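Local coordinates for TetR/AcrR family transcriptional regulator (Bradyrhizobium diazoefficiens, PDB 6G87), which regulates transcription in response to flavonoids as the regulator FrrA, probably binding operator DNA as a dimer through its TetR-type helix-turn-helix domains, at the interface of chains A and B. Residues are numbered along the deposited sequence; one frame, centred on the assembly and turned at random. Chains: chain A/B, TetR/AcrR family transcriptional regulator.

The interface of chains A and B. Residues chain A 173, 176-178; chain B 169, 173, 176-178.
Near the two-fold axis of the dimer of FrrA, a TetR-family regulator, the C-terminal end of helix 164-176 of each chain meets its twin, in keeping with the family's usual dimerisation through the helical C-terminal domains. The turn at residue 177 lies against the opposite subunit. Polar contact across the axis runs from guanidinium to main chain: NH2 of A:Arg176 gives a weak, bent hydrogen bond to the carbonyl O of B:Gly177 (3.0 Å, 135° at the hydrogen), and B:Arg176 returns it to A:Gly177. With its chain bent at chi3, A:Arg176 folds back so that one guanidinium face lies over CA of A:Ser173, offset toward the rim, while the backbone N of B:Glu178 meets its edge in plane; B:Arg176 does the same in the twin contact. The serines pack near the axis. OG of B:Ser173, anti to its carbonyl carbon (chi1 -68°), reaches CA of A:Gly177 at 3.4 Å, and CB rests on the carbonyl O of A:Ser173. The same hydroxyl donates to O of B:Asn169 one helical turn earlier (2.9 Å), approaching from above the carbonyl plane. An alanine in place of B:Ser173 would lose that intrahelical bond and the hydroxyl's contact with A:Gly177, and would probably loosen the packing. At the flank, A:Glu178 obliquely crosses B:Asn169, CG of A:Glu178 lying 3.9 Å from OD1 of B:Asn169, with carboxylate and amide planes 53° apart.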
loop_
_atom_site.group_PDB
_atom_site.type_symbol
_atom_site.label_atom_id
_atom_site.label_comp_id
_atom_site.label_asym_id
_atom_site.label_seq_id
_atom_site.Cartn_x
_atom_site.Cartn_y
_atom_site.Cartn_z
ATOM N N SER A 173 9.466 -4.659 1.307
ATOM C CA SER A 173 8.473 -4.953 0.302
ATOM C C SER A 173 8.113 -6.443 0.276
ATOM O O SER A 173 6.945 -6.799 0.095
ATOM C CB SER A 173 8.949 -4.453 -1.056
ATOM O OG SER A 173 9.005 -3.038 -1.047
ATOM N N ARG A 176 6.204 -7.373 3.751
ATOM C CA ARG A 176 4.886 -6.803 3.913
ATOM C C ARG A 176 3.981 -7.267 2.799
ATOM O O ARG A 176 2.799 -7.432 3.006
ATOM C CB ARG A 176 4.953 -5.280 4.039
ATOM C CG ARG A 176 4.480 -4.467 2.871
ATOM C CD ARG A 176 4.584 -2.993 3.180
ATOM N NE ARG A 176 5.048 -2.356 1.952
ATOM C CZ ARG A 176 6.302 -2.018 1.685
ATOM N NH1 ARG A 176 7.263 -2.179 2.580
ATOM N NH2 ARG A 176 6.596 -1.493 0.524
ATOM N N GLY A 177 4.544 -7.486 1.622
ATOM C CA GLY A 177 3.832 -8.179 0.564
ATOM C C GLY A 177 2.558 -7.468 0.262
ATOM O O GLY A 177 2.587 -6.297 -0.034
ATOM N N GLU A 178 1.446 -8.174 0.370
ATOM C CA GLU A 178 0.145 -7.588 0.094
ATOM C C GLU A 178 -0.722 -7.497 1.334
ATOM O O GLU A 178 -1.942 -7.468 1.259
ATOM C CB GLU A 178 -0.575 -8.420 -0.970
ATOM C CG GLU A 178 -0.574 -9.907 -0.651
ATOM C CD GLU A 178 -1.556 -10.695 -1.487
ATOM O OE1 GLU A 178 -2.074 -10.117 -2.502
ATOM O OE2 GLU A 178 -1.789 -11.872 -1.104
ATOM N N ASN B 169 3.643 -13.357 -6.185
ATOM C CA ASN B 169 3.417 -12.312 -5.230
ATOM C C ASN B 169 4.722 -11.594 -4.877
ATOM O O ASN B 169 4.771 -10.383 -4.719
ATOM C CB ASN B 169 2.827 -12.884 -3.977
ATOM C CG ASN B 169 2.443 -11.803 -3.013
ATOM O OD1 ASN B 169 2.010 -10.706 -3.410
ATOM N ND2 ASN B 169 2.593 -12.092 -1.734
ATOM N N SER B 173 5.418 -7.683 -5.435
ATOM C CA SER B 173 5.787 -6.911 -4.301
ATOM C C SER B 173 7.079 -6.115 -4.540
ATOM O O SER B 173 7.201 -4.983 -4.088
ATOM C CB SER B 173 5.884 -7.816 -3.067
ATOM O OG SER B 173 4.578 -8.277 -2.724
ATOM N N ARG B 176 6.281 -3.298 -7.295
ATOM C CA ARG B 176 5.385 -2.230 -6.894
ATOM C C ARG B 176 5.969 -1.517 -5.689
ATOM O O ARG B 176 5.726 -0.350 -5.489
ATOM C CB ARG B 176 3.974 -2.749 -6.662
ATOM C CG ARG B 176 3.511 -2.832 -5.236
ATOM C CD ARG B 176 2.078 -3.294 -5.190
ATOM N NE ARG B 176 1.993 -4.225 -4.082
ATOM C CZ ARG B 176 2.042 -5.545 -4.175
ATOM N NH1 ARG B 176 2.112 -6.162 -5.348
ATOM N NH2 ARG B 176 1.986 -6.269 -3.064
ATOM N N GLY B 177 6.737 -2.237 -4.887
ATOM C CA GLY B 177 7.558 -1.614 -3.862
ATOM C C GLY B 177 6.738 -0.784 -2.921
ATOM O O GLY B 177 5.781 -1.285 -2.363
ATOM N N GLU B 178 7.064 0.500 -2.837
ATOM C CA GLU B 178 6.322 1.421 -1.982
ATOM C C GLU B 178 5.552 2.476 -2.765
ATOM O O GLU B 178 5.296 3.577 -2.260
ATOM C CB GLU B 178 7.297 2.109 -1.038
ATOM C CG GLU B 178 8.506 2.688 -1.754
ATOM C CD GLU B 178 9.262 3.685 -0.894
ATOM O OE1 GLU B 178 8.938 3.786 0.325
ATOM O OE2 GLU B 178 10.167 4.361 -1.450
#